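Local coordinates for putative neuraminyllactose-binding hemagglutinin homolog (Helicobacter pylori, PDB 3BGH), which is of unproven function but is probably an outer-membrane lipoprotein adhesin that binds neuraminyllactose-type sugars, at residues 21-25 with 198-203; 41-46 with 60-65; 101-105 with 129-133; 152-158 with 192-197. All blocks are in the same frame, centred on the assembly; numbering follows the deposited sequence.

Interaction 1 (21-25 with 198-203); sequences LHFHY and YHKVMV
An inverse gamma turn centred on F23 (phi/psi -86/67) lets the N-terminal loop 21-25 pack on helix 186-208 of this alpha/beta fold, with a weak H24 N to H22 O bond of 3.0 Å spanning it. No hydrogen bond links the loop to the helical turns 198-203; the contact is aromatic and apolar, burying 355 Å². CA atoms are nearest for F23 with Y198 (6.0 Å) and Y25 with H199 (6.2 Å).

Y198, chi1 t and chi2 91°, raises its ring against the loop backbone: Y198 CE2 is 3.5 Å from F23 C and 3.6 Å from H24 N. F23 CB sits over the Y198 face, 3.8 Å from the centroid and 16° off the normal, a CH-pi contact. With F23 chi1 m, the two rings are nearly parallel (10°) but offset, centroids 5.5 Å, with little overlap. F60 meets both edge-to-face, while Q67 OE1 accepts from Y25 N and hydrogen-bonds Y198 OH, tying in helix 54-73. Y25, chi1 t and chi2 74°, lies along the next turn: its CB is 3.8 Å from M202 CB, and its CD1 is 3.7 Å from H199 ND1. Farther out, Y25 CE1 reaches CG2 of V203, chi1 t, at 3.5 Å.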
loop_
_atom_site.group_PDB
_atom_site.type_symbol
_atom_site.label_atom_id
_atom_site.label_comp_id
_atom_site.label_asym_id
_atom_site.label_seq_id
_atom_site.Cartn_x
_atom_site.Cartn_y
_atom_site.Cartn_z
ATOM N N LEU A 21 0.713 10.900 -19.297
ATOM C CA LEU A 21 0.288 11.169 -17.939
ATOM C C LEU A 21 -0.931 12.074 -18.007
ATOM O O LEU A 21 -1.026 12.913 -18.891
ATOM C CB LEU A 21 1.390 11.841 -17.151
ATOM C CG LEU A 21 2.492 10.970 -16.568
ATOM C CD1 LEU A 21 3.479 11.866 -15.801
ATOM C CD2 LEU A 21 1.912 9.911 -15.666
ATOM N N HIS A 22 -1.886 11.900 -17.103
ATOM C CA HIS A 22 -3.024 12.796 -17.102
ATOM C C HIS A 22 -3.535 13.118 -15.719
ATOM O O HIS A 22 -4.629 12.705 -15.341
ATOM C CB HIS A 22 -4.148 12.294 -18.001
ATOM C CG HIS A 22 -5.115 13.367 -18.385
ATOM N ND1 HIS A 22 -6.456 13.313 -18.059
ATOM C CD2 HIS A 22 -4.927 14.548 -19.027
ATOM C CE1 HIS A 22 -7.057 14.404 -18.510
ATOM N NE2 HIS A 22 -6.152 15.167 -19.102
ATOM N N PHE A 23 -2.739 13.891 -14.975
ATOM C CA PHE A 23 -3.102 14.261 -13.621
ATOM C C PHE A 23 -3.985 15.526 -13.644
ATOM O O PHE A 23 -3.594 16.587 -13.187
ATOM C CB PHE A 23 -1.838 14.341 -12.735
ATOM C CG PHE A 23 -1.014 13.036 -12.713
ATOM C CD1 PHE A 23 -1.531 11.835 -13.224
ATOM C CD2 PHE A 23 0.270 13.010 -12.165
ATOM C CE1 PHE A 23 -0.781 10.648 -13.197
ATOM C CE2 PHE A 23 1.024 11.814 -12.119
ATOM C CZ PHE A 23 0.496 10.646 -12.628
ATOM N N HIS A 24 -5.193 15.385 -14.200
ATOM C CA HIS A 24 -6.189 16.487 -14.286
ATOM C C HIS A 24 -7.619 15.918 -14.265
ATOM O O HIS A 24 -7.962 15.009 -15.028
ATOM C CB HIS A 24 -5.937 17.392 -15.532
ATOM C CG HIS A 24 -6.867 18.578 -15.657
ATOM N ND1 HIS A 24 -7.943 18.599 -16.530
ATOM C CD2 HIS A 24 -6.862 19.787 -15.044
ATOM C CE1 HIS A 24 -8.566 19.763 -16.437
ATOM N NE2 HIS A 24 -7.931 20.503 -15.540
ATOM N N TYR A 25 -8.439 16.421 -13.348
ATOM C CA TYR A 25 -9.822 15.979 -13.255
ATOM C C TYR A 25 -10.626 17.254 -13.496
ATOM O O TYR A 25 -10.344 18.265 -12.853
ATOM C CB TYR A 25 -10.077 15.358 -11.866
ATOM C CG TYR A 25 -11.536 15.141 -11.498
ATOM C CD1 TYR A 25 -12.273 14.110 -12.085
ATOM C CD2 TYR A 25 -12.178 15.962 -10.550
ATOM C CE1 TYR A 25 -13.620 13.895 -11.766
ATOM C CE2 TYR A 25 -13.545 15.753 -10.210
ATOM C CZ TYR A 25 -14.255 14.709 -10.828
ATOM O OH TYR A 25 -15.579 14.445 -10.531
ATOM N N TYR A 198 -5.089 8.856 -9.854
ATOM C CA TYR A 198 -5.254 10.291 -9.704
ATOM C C TYR A 198 -6.743 10.642 -9.818
ATOM O O TYR A 198 -7.256 11.363 -8.982
ATOM C CB TYR A 198 -4.449 11.085 -10.745
ATOM C CG TYR A 198 -4.569 12.579 -10.488
ATOM C CD1 TYR A 198 -3.659 13.246 -9.684
ATOM C CD2 TYR A 198 -5.636 13.308 -11.006
ATOM C CE1 TYR A 198 -3.784 14.608 -9.451
ATOM C CE2 TYR A 198 -5.771 14.660 -10.772
ATOM C CZ TYR A 198 -4.857 15.301 -9.993
ATOM O OH TYR A 198 -5.022 16.655 -9.754
ATOM N N HIS A 199 -7.411 10.121 -10.847
ATOM C CA HIS A 199 -8.843 10.301 -11.058
ATOM C C HIS A 199 -9.625 9.887 -9.789
ATOM O O HIS A 199 -10.336 10.718 -9.240
ATOM C CB HIS A 199 -9.308 9.536 -12.321
ATOM C CG HIS A 199 -10.785 9.628 -12.601
ATOM N ND1 HIS A 199 -11.362 10.693 -13.270
ATOM C CD2 HIS A 199 -11.796 8.754 -12.351
ATOM C CE1 HIS A 199 -12.662 10.486 -13.398
ATOM N NE2 HIS A 199 -12.952 9.314 -12.854
ATOM N N LYS A 200 -9.449 8.641 -9.304
ATOM C CA LYS A 200 -10.093 8.198 -8.067
ATOM C C LYS A 200 -9.852 9.103 -6.845
ATOM O O LYS A 200 -10.804 9.342 -6.088
ATOM C CB LYS A 200 -9.734 6.744 -7.705
ATOM C CG LYS A 200 -10.560 6.205 -6.523
ATOM C CD LYS A 200 -10.095 4.829 -5.989
ATOM C CE LYS A 200 -11.097 4.225 -4.983
ATOM N NZ LYS A 200 -10.813 2.810 -4.567
ATOM N N VAL A 201 -8.621 9.588 -6.634
ATOM C CA VAL A 201 -8.376 10.480 -5.473
ATOM C C VAL A 201 -9.207 11.791 -5.584
ATOM O O VAL A 201 -9.902 12.195 -4.650
ATOM C CB VAL A 201 -6.840 10.815 -5.208
ATOM C CG1 VAL A 201 -6.698 11.820 -4.124
ATOM C CG2 VAL A 201 -6.080 9.566 -4.802
ATOM N N MET A 202 -9.109 12.446 -6.722
ATOM C CA MET A 202 -9.804 13.707 -6.903
ATOM C C MET A 202 -11.320 13.554 -6.758
ATOM O O MET A 202 -11.948 14.402 -6.146
ATOM C CB MET A 202 -9.439 14.326 -8.248
ATOM C CG MET A 202 -8.087 15.062 -8.265
ATOM S SD MET A 202 -7.965 16.382 -7.083
ATOM C CE MET A 202 -9.339 17.396 -7.592
ATOM N N VAL A 203 -11.903 12.484 -7.306
ATOM C CA VAL A 203 -13.342 12.237 -7.209
ATOM C C VAL A 203 -13.779 12.013 -5.765
ATOM O O VAL A 203 -14.810 12.517 -5.324
ATOM C CB VAL A 203 -13.759 10.980 -8.000
ATOM C CG1 VAL A 203 -15.185 10.570 -7.650
ATOM C CG2 VAL A 203 -13.666 11.205 -9.508
#

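Interaction 2 (41-46 with 60-65); sequences LIEPKI and FEKSLF
P44 and F65 form the apolar centre, where P44 CD lies 3.9 Å from F65 CB and P44 CG 4.3 Å from L64 CB. F65, chi1 t and chi2 39°, extends its ring under the backbone of 41-43: E43 CA stands 4.0 Å from the ring centroid, 15° off the normal, as a CH-pi contact, and L41 O meets the ring edge at CE1 (3.4 Å). L41 (t, p) closes one end with CD2 3.7 Å from F65 CD1; at the other, I46 CG1 is 4.5 Å from F60 CD2. The chain at 41-46 stays extended, E43 and P44 having phi/psi of -65/129 and -66/137, and runs beside helical residues 60-65 with nearest CA pairs E43-F65 (6.1 Å) and P44-E61 (5.7 Å). This is the first strand-helix step of the beta-alpha-beta unit 38-48, 54-73, 78-82.

At the polar edge E61 (m, t) reaches out to the strand, its CG 3.3 Å from P44 O, and OE2 accepts from I46 N at 2.8 Å and 168°. A carboxylate thus binds a strand amide directly, adding one directional bond to packing that is otherwise apolar.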
loop_
_atom_site.group_PDB
_atom_site.type_symbol
_atom_site.label_atom_id
_atom_site.label_comp_id
_atom_site.label_asym_id
_atom_site.label_seq_id
_atom_site.Cartn_x
_atom_site.Cartn_y
_atom_site.Cartn_z
ATOM N N LEU A 41 -3.959 24.702 2.927
ATOM C CA LEU A 41 -3.667 23.490 2.180
ATOM C C LEU A 41 -2.178 23.248 2.192
ATOM O O LEU A 41 -1.422 24.105 1.768
ATOM C CB LEU A 41 -4.158 23.643 0.752
ATOM C CG LEU A 41 -4.484 22.344 0.035
ATOM C CD1 LEU A 41 -5.752 21.796 0.646
ATOM C CD2 LEU A 41 -4.653 22.581 -1.453
ATOM N N ILE A 42 -1.761 22.097 2.706
ATOM C CA ILE A 42 -0.346 21.715 2.778
ATOM C C ILE A 42 -0.006 20.820 1.584
ATOM O O ILE A 42 -0.874 20.100 1.106
ATOM C CB ILE A 42 -0.034 21.009 4.104
ATOM C CG1 ILE A 42 -0.301 21.976 5.245
ATOM C CG2 ILE A 42 1.407 20.562 4.181
ATOM C CD1 ILE A 42 0.127 21.463 6.575
ATOM N N GLU A 43 1.230 20.901 1.079
ATOM C CA GLU A 43 1.623 20.159 -0.112
ATOM C C GLU A 43 1.555 18.672 0.247
ATOM O O GLU A 43 2.118 18.289 1.265
ATOM C CB GLU A 43 3.042 20.562 -0.575
ATOM C CG GLU A 43 3.466 20.059 -1.998
ATOM C CD GLU A 43 4.845 20.604 -2.476
ATOM O OE1 GLU A 43 5.873 20.432 -1.749
ATOM O OE2 GLU A 43 4.908 21.171 -3.602
ATOM N N PRO A 44 0.859 17.848 -0.570
ATOM C CA PRO A 44 0.637 16.440 -0.251
ATOM C C PRO A 44 1.956 15.683 -0.253
ATOM O O PRO A 44 2.802 15.927 -1.115
ATOM C CB PRO A 44 -0.236 15.940 -1.413
ATOM C CG PRO A 44 -0.845 17.125 -1.993
ATOM C CD PRO A 44 0.252 18.178 -1.866
ATOM N N LYS A 45 2.134 14.816 0.732
ATOM C CA LYS A 45 3.279 13.909 0.819
ATOM C C LYS A 45 2.874 12.498 0.385
ATOM O O LYS A 45 2.238 11.788 1.166
ATOM C CB LYS A 45 3.764 13.857 2.265
ATOM C CG LYS A 45 4.934 14.745 2.560
ATOM C CD LYS A 45 4.537 16.201 2.782
ATOM C CE LYS A 45 5.796 17.112 2.908
ATOM N NZ LYS A 45 5.476 18.516 2.488
ATOM N N ILE A 46 3.192 12.115 -0.854
ATOM C CA ILE A 46 2.855 10.794 -1.382
ATOM C C ILE A 46 4.127 10.034 -1.759
ATOM O O ILE A 46 4.761 10.345 -2.752
ATOM C CB ILE A 46 1.942 10.851 -2.655
ATOM C CG1 ILE A 46 0.818 11.912 -2.565
ATOM C CG2 ILE A 46 1.392 9.473 -3.014
ATOM C CD1 ILE A 46 -0.262 11.667 -1.540
ATOM N N PHE A 60 2.166 14.169 -9.753
ATOM C CA PHE A 60 1.015 13.693 -8.985
ATOM C C PHE A 60 0.768 14.555 -7.722
ATOM O O PHE A 60 -0.369 14.930 -7.450
ATOM C CB PHE A 60 1.225 12.208 -8.621
ATOM C CG PHE A 60 -0.000 11.499 -8.141
ATOM C CD1 PHE A 60 -0.652 10.566 -8.956
ATOM C CD2 PHE A 60 -0.478 11.695 -6.855
ATOM C CE1 PHE A 60 -1.783 9.870 -8.495
ATOM C CE2 PHE A 60 -1.603 11.006 -6.408
ATOM C CZ PHE A 60 -2.253 10.091 -7.213
ATOM N N GLU A 61 1.802 14.860 -6.951
ATOM C CA GLU A 61 1.633 15.745 -5.778
ATOM C C GLU A 61 1.304 17.198 -6.147
ATOM O O GLU A 61 0.567 17.858 -5.414
ATOM C CB GLU A 61 2.876 15.785 -4.901
ATOM C CG GLU A 61 3.087 14.577 -4.058
ATOM C CD GLU A 61 4.514 14.493 -3.499
ATOM O OE1 GLU A 61 5.393 15.287 -3.893
ATOM O OE2 GLU A 61 4.755 13.628 -2.655
ATOM N N LYS A 62 1.871 17.695 -7.250
ATOM C CA LYS A 62 1.681 19.085 -7.668
ATOM C C LYS A 62 0.282 19.261 -8.210
ATOM O O LYS A 62 -0.384 20.226 -7.881
ATOM C CB LYS A 62 2.746 19.541 -8.703
ATOM C CG LYS A 62 2.256 20.597 -9.784
ATOM C CD LYS A 62 3.400 21.175 -10.687
ATOM C CE LYS A 62 2.924 21.560 -12.119
ATOM N NZ LYS A 62 2.657 20.331 -12.985
ATOM N N SER A 63 -0.182 18.328 -9.031
ATOM C CA SER A 63 -1.513 18.453 -9.590
ATOM C C SER A 63 -2.632 18.459 -8.548
ATOM O O SER A 63 -3.579 19.224 -8.683
ATOM C CB SER A 63 -1.748 17.399 -10.647
ATOM O OG SER A 63 -0.727 17.513 -11.613
ATOM N N LEU A 64 -2.513 17.629 -7.512
ATOM C CA LEU A 64 -3.549 17.478 -6.479
ATOM C C LEU A 64 -3.654 18.773 -5.706
ATOM O O LEU A 64 -4.728 19.232 -5.333
ATOM C CB LEU A 64 -3.216 16.325 -5.503
ATOM C CG LEU A 64 -3.484 14.853 -5.840
ATOM C CD1 LEU A 64 -3.170 13.969 -4.625
ATOM C CD2 LEU A 64 -4.947 14.601 -6.258
ATOM N N PHE A 65 -2.490 19.357 -5.485
ATOM C CA PHE A 65 -2.335 20.562 -4.707
ATOM C C PHE A 65 -3.018 21.741 -5.424
ATOM O O PHE A 65 -3.786 22.492 -4.817
ATOM C CB PHE A 65 -0.843 20.769 -4.537
ATOM C CG PHE A 65 -0.473 21.791 -3.528
ATOM C CD1 PHE A 65 -1.172 21.905 -2.339
ATOM C CD2 PHE A 65 0.603 22.634 -3.767
ATOM C CE1 PHE A 65 -0.813 22.861 -1.389
ATOM C CE2 PHE A 65 0.971 23.594 -2.837
ATOM C CZ PHE A 65 0.266 23.714 -1.640
#

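Interaction 3 (101-105 with 129-133); sequences RMDGN and SGYLN
Four backbone hydrogen bonds fix the register: D103 N to N133 O (2.9 Å), N133 N to D103 O (2.7 Å), N105 N to Y131 O (3.2 Å) and Y131 N to N105 O (3.0 Å). D103-N133 and N105-Y131 are therefore hydrogen-bonded antiparallel pairs, flanking the non-hydrogen-bonded pair G104-L132, whose CA atoms are only 4.4 Å apart. The segment axes lie 4.7 Å apart at 172°.

One water joins the strands, accepting from N105 ND2 at 2.7 Å and hydrogen-bonding S129 OG at 2.8 Å; N105 OD1 turns instead to S129 OG of the second subunit. CA-H...O contacts include G104 CA to Y131 O (3.3 Å) and G130 CA to N105 O (3.2 Å); a CB on either glycine would clash with that same oxygen.

Packing divides by face. L132 (chi1 -97°) takes the helix side, its CD2 3.6 Å from SD of M102 (t, t, m), M102 touching L64 and L132 V201. D103, N105, Y131 and N133 point to the opposite face, where Y131 and N133 pack on L109 and I112 of the second subunit. The arrangement is an antiparallel beta hairpin, 98-114 with 123-137, in a mixed sheet backed by helices on one face and by a partner chain on the other.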
loop_
_atom_site.group_PDB
_atom_site.type_symbol
_atom_site.label_atom_id
_atom_site.label_comp_id
_atom_site.label_asym_id
_atom_site.label_seq_id
_atom_site.Cartn_x
_atom_site.Cartn_y
_atom_site.Cartn_z
ATOM N N ARG A 101 -4.312 18.291 4.938
ATOM C CA ARG A 101 -2.973 17.731 5.057
ATOM C C ARG A 101 -3.009 16.230 4.651
ATOM O O ARG A 101 -3.495 15.382 5.402
ATOM C CB ARG A 101 -2.486 17.966 6.509
ATOM C CG ARG A 101 -1.376 17.111 6.969
ATOM C CD ARG A 101 -0.593 17.784 8.076
ATOM N NE ARG A 101 0.831 17.471 7.913
ATOM C CZ ARG A 101 1.760 17.626 8.855
ATOM N NH1 ARG A 101 1.436 18.073 10.064
ATOM N NH2 ARG A 101 3.026 17.323 8.584
ATOM N N MET A 102 -2.520 15.951 3.447
ATOM C CA MET A 102 -2.624 14.668 2.787
ATOM C C MET A 102 -1.296 13.881 2.820
ATOM O O MET A 102 -0.264 14.375 2.364
ATOM C CB MET A 102 -3.074 14.862 1.330
ATOM C CG MET A 102 -3.735 13.624 0.725
ATOM S SD MET A 102 -4.074 13.785 -1.057
ATOM C CE MET A 102 -4.678 15.519 -1.080
ATOM N N ASP A 103 -1.345 12.662 3.360
ATOM C CA ASP A 103 -0.212 11.768 3.371
ATOM C C ASP A 103 -0.592 10.362 2.892
ATOM O O ASP A 103 -1.738 9.929 3.039
ATOM C CB ASP A 103 0.415 11.719 4.767
ATOM C CG ASP A 103 0.768 13.122 5.307
ATOM O OD1 ASP A 103 1.967 13.486 5.300
ATOM O OD2 ASP A 103 -0.152 13.865 5.741
ATOM N N GLY A 104 0.380 9.644 2.340
ATOM C CA GLY A 104 0.159 8.294 1.847
ATOM C C GLY A 104 1.228 7.740 0.928
ATOM O O GLY A 104 2.388 8.163 0.966
ATOM N N ASN A 105 0.839 6.761 0.118
ATOM C CA ASN A 105 1.766 6.121 -0.795
ATOM C C ASN A 105 1.037 5.389 -1.842
ATOM O O ASN A 105 -0.126 4.982 -1.659
ATOM C CB ASN A 105 2.699 5.109 -0.059
ATOM C CG ASN A 105 2.012 3.793 0.213
ATOM O OD1 ASN A 105 1.232 3.676 1.173
ATOM N ND2 ASN A 105 2.254 2.806 -0.646
ATOM N N SER A 129 -0.858 -0.902 -5.148
ATOM C CA SER A 129 -1.295 -0.923 -3.760
ATOM C C SER A 129 -1.080 0.496 -3.251
ATOM O O SER A 129 -0.528 1.342 -3.963
ATOM C CB SER A 129 -0.463 -1.924 -2.956
ATOM O OG SER A 129 0.834 -1.412 -2.726
ATOM N N GLY A 130 -1.484 0.753 -2.025
ATOM C CA GLY A 130 -1.318 2.042 -1.408
ATOM C C GLY A 130 -2.633 2.618 -0.936
ATOM O O GLY A 130 -3.656 2.011 -1.042
ATOM N N TYR A 131 -2.584 3.827 -0.432
ATOM C CA TYR A 131 -3.654 4.349 0.333
ATOM C C TYR A 131 -3.319 5.824 0.655
ATOM O O TYR A 131 -2.199 6.150 1.038
ATOM C CB TYR A 131 -3.817 3.493 1.618
ATOM C CG TYR A 131 -4.997 3.874 2.466
ATOM C CD1 TYR A 131 -6.209 3.191 2.372
ATOM C CD2 TYR A 131 -4.910 4.939 3.371
ATOM C CE1 TYR A 131 -7.327 3.563 3.153
ATOM C CE2 TYR A 131 -6.022 5.311 4.179
ATOM C CZ TYR A 131 -7.200 4.610 4.065
ATOM O OH TYR A 131 -8.251 5.005 4.846
ATOM N N LEU A 132 -4.289 6.702 0.444
ATOM C CA LEU A 132 -4.134 8.104 0.770
ATOM C C LEU A 132 -5.000 8.526 1.922
ATOM O O LEU A 132 -6.192 8.186 2.011
ATOM C CB LEU A 132 -4.444 8.959 -0.431
ATOM C CG LEU A 132 -3.194 9.380 -1.185
ATOM C CD1 LEU A 132 -2.502 8.194 -1.834
ATOM C CD2 LEU A 132 -3.548 10.428 -2.247
ATOM N N ASN A 133 -4.399 9.304 2.800
ATOM C CA ASN A 133 -5.127 9.830 3.912
ATOM C C ASN A 133 -5.166 11.345 3.937
ATOM O O ASN A 133 -4.128 12.007 4.085
ATOM C CB ASN A 133 -4.509 9.347 5.200
ATOM C CG ASN A 133 -5.407 9.583 6.360
ATOM O OD1 ASN A 133 -6.477 8.947 6.480
ATOM N ND2 ASN A 133 -5.015 10.505 7.227
HETATM O O HOH W 1 1.325 0.268 -0.488
#

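Interaction 4 (152-158 with 192-197); sequences VSKIKAV and KIMNQA
Apolar packing carries this contact between strand 144-161, outermost on its side of this chain's sheet, and helix 186-208. I155 (m, t) is the central side chain, pointing at the helix and losing 99 Å² to it: its CD1 lies 3.8 Å from A197 CA and 4.1 Å from A197 CB, and its CG2 is 4.1 Å from I193 CG2. I193, also m, t, stretches along the chain, so that I193 CG1 is 3.7 Å from I155 O and I193 CD1 3.9 Å from A157 CB. V152 (m) completes the row, with CG1 4.3 Å from A197 CB.

Backbone geometry sets these positions. Residues 152-155 form a loop, K154 taking positive phi (64/14), before strand 156-158 begins; that strand and helical residues 192-197 run at 150°, closest axis approach 8.3 Å. CA atoms are nearest for I155-I193 (6.0 Å) and V152-A197 (5.9 Å).

Polar groups stay at the margin, with no hydrogen bond across the pair. Q196 NE2 rests 3.5 Å from I155 CG2, and K192 NZ is 4.4 Å from A157 CB. K156 points away from the helix and forms a salt bridge with E114, while S128 OG hydrogen-bonds I155 N and V152 O, holding the loop to strand 123-137. With small alanines opposite branched side chains, the fit between these two segments rests on shape and apolar burial.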
loop_
_atom_site.group_PDB
_atom_site.type_symbol
_atom_site.label_atom_id
_atom_site.label_comp_id
_atom_site.label_asym_id
_atom_site.label_seq_id
_atom_site.Cartn_x
_atom_site.Cartn_y
_atom_site.Cartn_z
ATOM N N VAL A 152 -6.188 3.251 -2.902
ATOM C CA VAL A 152 -5.812 3.297 -4.306
ATOM C C VAL A 152 -5.183 1.969 -4.728
ATOM O O VAL A 152 -4.485 1.901 -5.717
ATOM C CB VAL A 152 -4.794 4.468 -4.603
ATOM C CG1 VAL A 152 -5.472 5.853 -4.481
ATOM C CG2 VAL A 152 -3.496 4.340 -3.737
ATOM N N SER A 153 -5.420 0.907 -3.978
ATOM C CA SER A 153 -4.888 -0.401 -4.356
ATOM C C SER A 153 -5.793 -1.167 -5.336
ATOM O O SER A 153 -6.923 -0.759 -5.601
ATOM C CB SER A 153 -4.646 -1.211 -3.110
ATOM O OG SER A 153 -5.875 -1.699 -2.613
ATOM N N LYS A 154 -5.291 -2.279 -5.865
ATOM C CA LYS A 154 -6.025 -3.122 -6.852
ATOM C C LYS A 154 -6.339 -2.484 -8.207
ATOM O O LYS A 154 -7.142 -3.018 -8.981
ATOM C CB LYS A 154 -7.300 -3.758 -6.255
ATOM C CG LYS A 154 -7.085 -4.487 -4.949
ATOM C CD LYS A 154 -6.611 -5.902 -5.135
ATOM C CE LYS A 154 -7.070 -6.803 -3.945
ATOM N NZ LYS A 154 -6.665 -8.232 -4.132
ATOM N N ILE A 155 -5.712 -1.364 -8.515
ATOM C CA ILE A 155 -5.763 -0.837 -9.869
ATOM C C ILE A 155 -4.845 -1.595 -10.861
ATOM O O ILE A 155 -3.631 -1.667 -10.660
ATOM C CB ILE A 155 -5.518 0.687 -9.875
ATOM C CG1 ILE A 155 -6.619 1.378 -9.026
ATOM C CG2 ILE A 155 -5.556 1.192 -11.278
ATOM C CD1 ILE A 155 -6.525 2.878 -8.911
ATOM N N LYS A 156 -5.415 -2.126 -11.946
ATOM C CA LYS A 156 -4.666 -3.050 -12.832
ATOM C C LYS A 156 -4.447 -2.573 -14.279
ATOM O O LYS A 156 -5.305 -1.918 -14.894
ATOM C CB LYS A 156 -5.311 -4.460 -12.887
ATOM C CG LYS A 156 -6.015 -4.969 -11.640
ATOM C CD LYS A 156 -6.509 -6.446 -11.811
ATOM C CE LYS A 156 -7.441 -6.907 -10.677
ATOM N NZ LYS A 156 -7.249 -8.374 -10.301
ATOM N N ALA A 157 -3.290 -2.934 -14.827
ATOM C CA ALA A 157 -3.035 -2.774 -16.238
ATOM C C ALA A 157 -2.502 -4.069 -16.828
ATOM O O ALA A 157 -1.547 -4.656 -16.342
ATOM C CB ALA A 157 -2.063 -1.648 -16.464
ATOM N N VAL A 158 -3.123 -4.499 -17.911
ATOM C CA VAL A 158 -2.676 -5.680 -18.616
ATOM C C VAL A 158 -1.432 -5.358 -19.434
ATOM O O VAL A 158 -1.421 -4.382 -20.185
ATOM C CB VAL A 158 -3.762 -6.201 -19.522
ATOM C CG1 VAL A 158 -3.265 -7.417 -20.271
ATOM C CG2 VAL A 158 -4.968 -6.531 -18.689
ATOM N N LYS A 192 -0.901 4.412 -16.870
ATOM C CA LYS A 192 -2.346 4.086 -16.812
ATOM C C LYS A 192 -2.855 3.912 -15.403
ATOM O O LYS A 192 -3.901 4.449 -15.052
ATOM C CB LYS A 192 -2.659 2.813 -17.599
ATOM C CG LYS A 192 -2.649 2.976 -19.131
ATOM C CD LYS A 192 -3.305 1.807 -19.817
ATOM C CE LYS A 192 -2.271 0.779 -20.267
ATOM N NZ LYS A 192 -2.934 -0.528 -20.630
ATOM N N ILE A 193 -2.103 3.178 -14.593
ATOM C CA ILE A 193 -2.474 2.920 -13.221
ATOM C C ILE A 193 -2.516 4.206 -12.414
ATOM O O ILE A 193 -3.492 4.450 -11.686
ATOM C CB ILE A 193 -1.534 1.852 -12.586
ATOM C CG1 ILE A 193 -1.908 0.463 -13.143
ATOM C CG2 ILE A 193 -1.575 1.915 -11.055
ATOM C CD1 ILE A 193 -0.877 -0.641 -12.919
ATOM N N MET A 194 -1.470 5.028 -12.572
ATOM C CA MET A 194 -1.369 6.321 -11.901
ATOM C C MET A 194 -2.492 7.282 -12.326
ATOM O O MET A 194 -3.029 7.982 -11.483
ATOM C CB MET A 194 0.003 7.011 -12.126
ATOM C CG MET A 194 1.244 6.171 -11.904
ATOM S SD MET A 194 2.368 7.002 -10.794
ATOM C CE MET A 194 1.441 6.602 -9.324
ATOM N N ASN A 195 -2.810 7.348 -13.622
ATOM C CA ASN A 195 -3.940 8.163 -14.059
ATOM C C ASN A 195 -5.218 7.730 -13.392
ATOM O O ASN A 195 -5.996 8.576 -12.995
ATOM C CB ASN A 195 -4.151 8.148 -15.583
ATOM C CG ASN A 195 -3.061 8.901 -16.331
ATOM O OD1 ASN A 195 -2.346 9.714 -15.748
ATOM N ND2 ASN A 195 -2.910 8.611 -17.609
ATOM N N GLN A 196 -5.449 6.418 -13.301
ATOM C CA GLN A 196 -6.655 5.912 -12.671
ATOM C C GLN A 196 -6.614 6.225 -11.194
ATOM O O GLN A 196 -7.631 6.521 -10.620
ATOM C CB GLN A 196 -6.802 4.406 -12.833
ATOM C CG GLN A 196 -7.333 3.907 -14.145
ATOM C CD GLN A 196 -7.505 2.372 -14.131
ATOM O OE1 GLN A 196 -6.815 1.647 -14.863
ATOM N NE2 GLN A 196 -8.407 1.880 -13.272
ATOM N N ALA A 197 -5.436 6.183 -10.573
ATOM C CA ALA A 197 -5.366 6.537 -9.161
ATOM C C ALA A 197 -5.599 8.032 -8.941
ATOM O O ALA A 197 -6.219 8.437 -7.943
ATOM C CB ALA A 197 -4.032 6.088 -8.529
#

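How the interactions relate
Interactions 2 and 3 are the buried ones, on neighbouring strands of the sheet that interaction 4 also reaches: K45 of 41-46 probably hydrogen-bonds through its backbone to M102 and G104 of 101-105, and I46 touches L132. Interactions 1 and 4 are only partly buried and use successive turns of helix 186-208, where H22 N probably bonds N195 OD1. Chemistry follows place. Strand pairing in interaction 3 is backbone hydrogen bonding, strand-helix packing in interaction 2 keeps one side-chain-to-amide bond, and interactions 1 and 4 have none across their segments. F23 and Y198 meet S63 and L64, joining interaction 1 to 2, while V152 packs against G130, joining 4 to 3. Interaction 3 also reaches the second subunit broadly; interaction 4 does so through K154.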